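Local coordinates for protein farnesyl diphosphate phosphatase YisP (Bacillus subtilis subsp. subtilis, PDB 3WE9) that hydrolyses farnesyl diphosphate to farnesol and diphosphate, an activity involved in biofilm formation, at residues A[121-134]-A[152-164]. Numbering follows the deposited sequence.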
ATOM      1  N   LEU A 121      10.622   4.673 -10.507  1.00 18.38           N
ATOM      2  CA  LEU A 121       9.416   4.759  -9.686  1.00 18.21           C
ATOM      3  C   LEU A 121       8.962   3.349  -9.296  1.00 17.17           C
ATOM      4  O   LEU A 121       8.592   3.104  -8.148  1.00 16.74           O
ATOM      5  CB  LEU A 121       8.288   5.458 -10.456  1.00 15.18           C
ATOM      6  CG  LEU A 121       6.934   5.538  -9.736  1.00 16.66           C
ATOM      7  CD1 LEU A 121       7.056   6.362  -8.462  1.00 16.90           C
ATOM      8  CD2 LEU A 121       5.900   6.156 -10.667  1.00 14.78           C
ATOM      9  N   LEU A 122       8.996   2.430 -10.260  1.00 17.98           N
ATOM     10  CA  LEU A 122       8.585   1.045 -10.031  1.00 20.72           C
ATOM     11  C   LEU A 122       9.481   0.352  -9.016  1.00 22.14           C
ATOM     12  O   LEU A 122       9.006  -0.404  -8.167  1.00 21.00           O
ATOM     13  CB  LEU A 122       8.610   0.253 -11.344  1.00 22.07           C
ATOM     14  CG  LEU A 122       7.630   0.701 -12.432  1.00 21.88           C
ATOM     15  CD1 LEU A 122       7.791  -0.172 -13.675  1.00 21.88           C
ATOM     16  CD2 LEU A 122       6.212   0.609 -11.888  1.00 23.00           C
ATOM     17  N   MET A 123      10.780   0.605  -9.114  1.00 23.44           N
ATOM     18  CA  MET A 123      11.743   0.010  -8.200  1.00 25.28           C
ATOM     19  C   MET A 123      11.456   0.518  -6.796  1.00 25.20           C
ATOM     20  O   MET A 123      11.572  -0.218  -5.813  1.00 26.43           O
ATOM     21  CB  MET A 123      13.168   0.384  -8.628  1.00 28.72           C
ATOM     22  CG  MET A 123      14.263  -0.061  -7.663  1.00 34.04           C
ATOM     23  SD  MET A 123      14.234  -1.819  -7.255  1.00 40.02           S
ATOM     24  CE  MET A 123      14.350  -2.548  -8.844  1.00 39.23           C
ATOM     25  N   TYR A 124      11.067   1.782  -6.704  1.00 23.24           N
ATOM     26  CA  TYR A 124      10.756   2.357  -5.408  1.00 23.28           C
ATOM     27  C   TYR A 124       9.486   1.756  -4.803  1.00 21.56           C
ATOM     28  O   TYR A 124       9.431   1.480  -3.605  1.00 20.89           O
ATOM     29  CB  TYR A 124      10.588   3.863  -5.511  1.00 25.32           C
ATOM     30  CG  TYR A 124      10.368   4.478  -4.162  1.00 30.23           C
ATOM     31  CD1 TYR A 124      11.329   4.346  -3.160  1.00 31.90           C
ATOM     32  CD2 TYR A 124       9.191   5.157  -3.864  1.00 29.37           C
ATOM     33  CE1 TYR A 124      11.127   4.873  -1.895  1.00 33.43           C
ATOM     34  CE2 TYR A 124       8.979   5.690  -2.596  1.00 32.65           C
ATOM     35  CZ  TYR A 124       9.951   5.545  -1.621  1.00 33.43           C
ATOM     36  OH  TYR A 124       9.760   6.083  -0.371  1.00 36.23           O
ATOM     37  N   ALA A 125       8.459   1.578  -5.628  1.00 19.37           N
ATOM     38  CA  ALA A 125       7.204   0.998  -5.155  1.00 18.54           C
ATOM     39  C   ALA A 125       7.476  -0.448  -4.747  1.00 20.03           C
ATOM     40  O   ALA A 125       6.864  -0.978  -3.824  1.00 17.55           O
ATOM     41  CB  ALA A 125       6.158   1.045  -6.262  1.00 16.99           C
ATOM     42  N   TYR A 126       8.408  -1.077  -5.454  1.00 22.33           N
ATOM     43  CA  TYR A 126       8.783  -2.459  -5.186  1.00 25.75           C
ATOM     44  C   TYR A 126       9.450  -2.606  -3.823  1.00 26.28           C
ATOM     45  O   TYR A 126       9.094  -3.493  -3.043  1.00 24.93           O
ATOM     46  CB  TYR A 126       9.725  -2.962  -6.288  1.00 27.87           C
ATOM     47  CG  TYR A 126      10.356  -4.312  -6.009  1.00 31.01           C
ATOM     48  CD1 TYR A 126       9.570  -5.440  -5.780  1.00 32.84           C
ATOM     49  CD2 TYR A 126      11.742  -4.457  -5.971  1.00 34.46           C
ATOM     50  CE1 TYR A 126      10.147  -6.684  -5.517  1.00 35.57           C
ATOM     51  CE2 TYR A 126      12.334  -5.695  -5.709  1.00 35.80           C
ATOM     52  CZ  TYR A 126      11.530  -6.803  -5.484  1.00 36.53           C
ATOM     53  OH  TYR A 126      12.104  -8.027  -5.237  1.00 37.46           O
ATOM     54  N   ARG A 127      10.392  -1.716  -3.529  1.00 25.92           N
ATOM     55  CA  ARG A 127      11.133  -1.764  -2.270  1.00 28.64           C
ATOM     56  C   ARG A 127      10.317  -1.370  -1.048  1.00 27.79           C
ATOM     57  O   ARG A 127      10.713  -1.659   0.080  1.00 27.57           O
ATOM     58  CB  ARG A 127      12.371  -0.863  -2.350  1.00 29.71           C
ATOM     59  CG  ARG A 127      13.290  -1.149  -3.523  1.00 34.55           C
ATOM     60  CD  ARG A 127      14.507  -0.221  -3.485  1.00 37.50           C
ATOM     61  NE  ARG A 127      14.120   1.189  -3.425  1.00 41.87           N
ATOM     62  CZ  ARG A 127      14.268   2.058  -4.424  1.00 40.54           C
ATOM     63  NH1 ARG A 127      14.799   1.670  -5.574  1.00 41.17           N
ATOM     64  NH2 ARG A 127      13.890   3.318  -4.275  1.00 39.87           N
ATOM     65  N   THR A 128       9.189  -0.696  -1.262  1.00 26.73           N
ATOM     66  CA  THR A 128       8.349  -0.282  -0.146  1.00 24.28           C
ATOM     67  C   THR A 128       7.042  -1.083  -0.120  1.00 24.28           C
ATOM     68  O   THR A 128       6.877  -1.978   0.717  1.00 22.79           O
ATOM     69  CB  THR A 128       8.066   1.246  -0.197  1.00 25.10           C
ATOM     70  OG1 THR A 128       7.572   1.614  -1.495  1.00 23.82           O
ATOM     71  CG2 THR A 128       9.350   2.032   0.091  1.00 24.88           C
ATOM     72  N   GLY A 129       6.124  -0.776  -1.035  1.00 20.84           N
ATOM     73  CA  GLY A 129       4.869  -1.510  -1.088  1.00 21.46           C
ATOM     74  C   GLY A 129       5.070  -2.992  -1.364  1.00 19.29           C
ATOM     75  O   GLY A 129       4.445  -3.839  -0.724  1.00 18.56           O
ATOM     76  N   GLY A 130       5.938  -3.311  -2.321  1.00 17.95           N
ATOM     77  CA  GLY A 130       6.194  -4.707  -2.645  1.00 18.99           C
ATOM     78  C   GLY A 130       6.763  -5.452  -1.451  1.00 19.48           C
ATOM     79  O   GLY A 130       6.407  -6.608  -1.185  1.00 18.08           O
ATOM     80  N   ALA A 131       7.652  -4.779  -0.730  1.00 19.65           N
ATOM     81  CA  ALA A 131       8.274  -5.348   0.461  1.00 21.30           C
ATOM     82  C   ALA A 131       7.202  -5.593   1.513  1.00 20.91           C
ATOM     83  O   ALA A 131       7.206  -6.622   2.185  1.00 19.65           O
ATOM     84  CB  ALA A 131       9.339  -4.390   1.013  1.00 18.58           C
ATOM     85  N   ALA A 132       6.285  -4.639   1.661  1.00 20.96           N
ATOM     86  CA  ALA A 132       5.206  -4.778   2.635  1.00 20.50           C
ATOM     87  C   ALA A 132       4.369  -6.004   2.271  1.00 19.71           C
ATOM     88  O   ALA A 132       3.913  -6.747   3.145  1.00 18.88           O
ATOM     89  CB  ALA A 132       4.338  -3.520   2.644  1.00 21.76           C
ATOM     90  N   GLY A 133       4.170  -6.211   0.974  1.00 19.49           N
ATOM     91  CA  GLY A 133       3.403  -7.358   0.526  1.00 21.08           C
ATOM     92  C   GLY A 133       4.086  -8.645   0.951  1.00 22.48           C
ATOM     93  O   GLY A 133       3.435  -9.597   1.382  1.00 20.07           O
ATOM     94  N   LEU A 134       5.410  -8.682   0.826  1.00 22.58           N
ATOM     95  CA  LEU A 134       6.162  -9.867   1.220  1.00 23.18           C
ATOM     96  C   LEU A 134       6.123 -10.013   2.744  1.00 22.17           C
ATOM     97  O   LEU A 134       6.064 -11.120   3.263  1.00 21.76           O
ATOM     98  CB  LEU A 134       7.612  -9.769   0.733  1.00 26.05           C
ATOM     99  CG  LEU A 134       8.432 -11.061   0.818  1.00 31.74           C
ATOM    100  CD1 LEU A 134       7.730 -12.174   0.039  1.00 29.97           C
ATOM    101  CD2 LEU A 134       9.835 -10.813   0.251  1.00 33.11           C
ATOM    102  N   ALA A 152       1.307 -11.286  -3.857  1.00 19.78           N
ATOM    103  CA  ALA A 152       1.420 -10.446  -2.667  1.00 19.99           C
ATOM    104  C   ALA A 152       2.305  -9.232  -2.953  1.00 19.36           C
ATOM    105  O   ALA A 152       1.964  -8.103  -2.604  1.00 17.78           O
ATOM    106  CB  ALA A 152       2.002 -11.258  -1.509  1.00 20.26           C
ATOM    107  N   VAL A 153       3.449  -9.467  -3.584  1.00 18.65           N
ATOM    108  CA  VAL A 153       4.363  -8.383  -3.911  1.00 19.13           C
ATOM    109  C   VAL A 153       3.701  -7.426  -4.903  1.00 18.89           C
ATOM    110  O   VAL A 153       3.781  -6.204  -4.749  1.00 16.34           O
ATOM    111  CB  VAL A 153       5.684  -8.928  -4.512  1.00 21.55           C
ATOM    112  CG1 VAL A 153       6.553  -7.775  -5.005  1.00 20.31           C
ATOM    113  CG2 VAL A 153       6.437  -9.740  -3.453  1.00 22.18           C
ATOM    114  N   SER A 154       3.035  -7.982  -5.909  1.00 16.77           N
ATOM    115  CA  SER A 154       2.363  -7.156  -6.901  1.00 18.58           C
ATOM    116  C   SER A 154       1.269  -6.295  -6.261  1.00 18.10           C
ATOM    117  O   SER A 154       1.091  -5.140  -6.628  1.00 17.98           O
ATOM    118  CB  SER A 154       1.769  -8.032  -8.007  1.00 21.14           C
ATOM    119  OG  SER A 154       2.792  -8.500  -8.873  1.00 20.95           O
ATOM    120  N   LEU A 155       0.540  -6.860  -5.305  1.00 18.83           N
ATOM    121  CA  LEU A 155      -0.515  -6.115  -4.626  1.00 18.05           C
ATOM    122  C   LEU A 155       0.076  -4.934  -3.852  1.00 16.46           C
ATOM    123  O   LEU A 155      -0.384  -3.805  -3.983  1.00 14.88           O
ATOM    124  CB  LEU A 155      -1.279  -7.024  -3.661  1.00 18.87           C
ATOM    125  CG  LEU A 155      -2.375  -6.314  -2.854  1.00 18.53           C
ATOM    126  CD1 LEU A 155      -3.412  -5.726  -3.802  1.00 19.54           C
ATOM    127  CD2 LEU A 155      -3.017  -7.296  -1.878  1.00 20.45           C
ATOM    128  N   GLY A 156       1.101  -5.201  -3.050  1.00 14.68           N
ATOM    129  CA  GLY A 156       1.724  -4.140  -2.277  1.00 15.69           C
ATOM    130  C   GLY A 156       2.326  -3.064  -3.162  1.00 14.47           C
ATOM    131  O   GLY A 156       2.220  -1.869  -2.872  1.00 14.08           O
ATOM    132  N   LEU A 157       2.973  -3.501  -4.235  1.00 13.95           N
ATOM    133  CA  LEU A 157       3.596  -2.608  -5.207  1.00 16.77           C
ATOM    134  C   LEU A 157       2.513  -1.707  -5.814  1.00 15.43           C
ATOM    135  O   LEU A 157       2.647  -0.486  -5.843  1.00 14.01           O
ATOM    136  CB  LEU A 157       4.263  -3.459  -6.300  1.00 17.16           C
ATOM    137  CG  LEU A 157       5.007  -2.977  -7.560  1.00 21.81           C
ATOM    138  CD1 LEU A 157       4.596  -1.579  -7.971  1.00 21.24           C
ATOM    139  CD2 LEU A 157       6.488  -3.060  -7.318  1.00 23.78           C
ATOM    140  N   ALA A 158       1.434  -2.325  -6.287  1.00 14.28           N
ATOM    141  CA  ALA A 158       0.328  -1.586  -6.897  1.00 14.80           C
ATOM    142  C   ALA A 158      -0.295  -0.579  -5.921  1.00 14.60           C
ATOM    143  O   ALA A 158      -0.607   0.556  -6.290  1.00 13.77           O
ATOM    144  CB  ALA A 158      -0.738  -2.564  -7.382  1.00 14.31           C
ATOM    145  N   ILE A 159      -0.480  -1.000  -4.674  1.00 13.05           N
ATOM    146  CA  ILE A 159      -1.067  -0.120  -3.666  1.00 13.64           C
ATOM    147  C   ILE A 159      -0.194   1.118  -3.443  1.00 14.58           C
ATOM    148  O   ILE A 159      -0.699   2.233  -3.262  1.00 12.84           O
ATOM    149  CB  ILE A 159      -1.272  -0.887  -2.341  1.00 13.64           C
ATOM    150  CG1 ILE A 159      -2.418  -1.898  -2.511  1.00 13.83           C
ATOM    151  CG2 ILE A 159      -1.547   0.082  -1.202  1.00 13.02           C
ATOM    152  CD1 ILE A 159      -2.575  -2.879  -1.341  1.00 16.07           C
ATOM    153  N   GLN A 160       1.121   0.928  -3.463  1.00 12.59           N
ATOM    154  CA  GLN A 160       2.024   2.059  -3.287  1.00 13.76           C
ATOM    155  C   GLN A 160       1.891   2.995  -4.495  1.00 12.24           C
ATOM    156  O   GLN A 160       1.877   4.222  -4.354  1.00 14.06           O
ATOM    157  CB  GLN A 160       3.467   1.564  -3.143  1.00 18.48           C
ATOM    158  CG  GLN A 160       4.448   2.653  -2.754  1.00 21.35           C
ATOM    159  CD  GLN A 160       4.171   3.226  -1.372  1.00 25.02           C
ATOM    160  OE1 GLN A 160       3.073   3.704  -1.093  1.00 25.85           O
ATOM    161  NE2 GLN A 160       5.172   3.184  -0.502  1.00 27.12           N
ATOM    162  N   LEU A 161       1.783   2.421  -5.687  1.00 13.12           N
ATOM    163  CA  LEU A 161       1.622   3.236  -6.888  1.00 13.02           C
ATOM    164  C   LEU A 161       0.319   4.016  -6.808  1.00 12.10           C
ATOM    165  O   LEU A 161       0.259   5.184  -7.196  1.00 11.84           O
ATOM    166  CB  LEU A 161       1.618   2.369  -8.149  1.00 13.74           C
ATOM    167  CG  LEU A 161       2.964   1.768  -8.576  1.00 15.33           C
ATOM    168  CD1 LEU A 161       2.766   0.919  -9.835  1.00 13.98           C
ATOM    169  CD2 LEU A 161       3.972   2.882  -8.832  1.00 14.24           C
ATOM    170  N   VAL A 162      -0.730   3.380  -6.301  1.00 13.36           N
ATOM    171  CA  VAL A 162      -2.009   4.078  -6.189  1.00 14.43           C
ATOM    172  C   VAL A 162      -1.896   5.239  -5.205  1.00 15.28           C
ATOM    173  O   VAL A 162      -2.386   6.340  -5.462  1.00 15.95           O
ATOM    174  CB  VAL A 162      -3.130   3.122  -5.747  1.00 12.87           C
ATOM    175  CG1 VAL A 162      -4.416   3.909  -5.475  1.00 12.19           C
ATOM    176  CG2 VAL A 162      -3.381   2.103  -6.850  1.00 13.92           C
ATOM    177  N   ARG A 163      -1.244   4.995  -4.075  1.00 16.14           N
ATOM    178  CA  ARG A 163      -1.064   6.049  -3.092  1.00 17.52           C
ATOM    179  C   ARG A 163      -0.291   7.206  -3.716  1.00 17.68           C
ATOM    180  O   ARG A 163      -0.640   8.372  -3.527  1.00 16.83           O
ATOM    181  CB  ARG A 163      -0.313   5.510  -1.871  1.00 19.97           C
ATOM    182  CG  ARG A 163      -1.161   4.612  -0.988  1.00 22.30           C
ATOM    183  CD  ARG A 163      -0.319   3.944   0.079  1.00 28.70           C
ATOM    184  NE  ARG A 163      -1.143   3.278   1.081  1.00 36.78           N
ATOM    185  CZ  ARG A 163      -1.804   3.910   2.048  1.00 39.50           C
ATOM    186  NH1 ARG A 163      -1.734   5.230   2.148  1.00 41.38           N
ATOM    187  NH2 ARG A 163      -2.531   3.221   2.916  1.00 42.82           N
ATOM    188  N   PHE A 164       0.757   6.879  -4.467  1.00 16.73           N
ATOM    189  CA  PHE A 164       1.566   7.901  -5.120  1.00 18.32           C
ATOM    190  C   PHE A 164       0.720   8.751  -6.061  1.00 16.82           C
ATOM    191  O   PHE A 164       0.848   9.970  -6.082  1.00 15.31           O
ATOM    192  CB  PHE A 164       2.711   7.268  -5.925  1.00 23.89           C
ATOM    193  CG  PHE A 164       3.788   6.640  -5.079  1.00 31.07           C
ATOM    194  CD1 PHE A 164       3.768   6.753  -3.686  1.00 32.15           C
ATOM    195  CD2 PHE A 164       4.841   5.951  -5.681  1.00 33.11           C
ATOM    196  CE1 PHE A 164       4.779   6.192  -2.907  1.00 35.88           C
ATOM    197  CE2 PHE A 164       5.863   5.384  -4.911  1.00 36.08           C
ATOM    198  CZ  PHE A 164       5.832   5.505  -3.521  1.00 35.37           C
TER
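Gln160, with CG anti to the backbone N (chi1 -172°) and the chain bent at chi2, brings its carboxamide up to Thr128, whose OG1 lies between its own backbone N and carbonyl carbon. NE2 of Gln160 donates to OG1 of Thr128 at 3.0 Å, nearly straight (166°) and close to the amide plane. That hydroxyl in turn donates to the Tyr124 carbonyl one turn back, so a small residue that both accepts and donates suits the site.

Beside this pair the backbones come into contact: the segment axes approach to 6.4 Å, with N-to-C directions 131° apart. Gly129 and Gly156 meet without side chains, and each CA-H faces the other's carbonyl: Gly156 CA lies 3.1 Å from Gly129 O. Gly133 CA makes a longer, one-way approach to Ala152 O, in a glycine-lined crossing of the all-helical squalene/phytoene synthase fold.

Leu157 is a knob among Leu122, Ala125, Tyr126 and Gly130; CD1 packs tightly on the small Ala125 methyl. Val153 CG1 meets the edge of the Tyr126 ring at CE1 (3.8 Å). Farther along, Tyr124 and Phe164 meet rim to rim, planes nearly parallel, while Leu121 CD1 touches Phe164 CD2 at 3.6 Å.

Close backbone approach and apolar packing thus dominate, and one hydrogen bond, its acceptor hydroxyl itself tied to a carbonyl, helps orient the Gln160 amide.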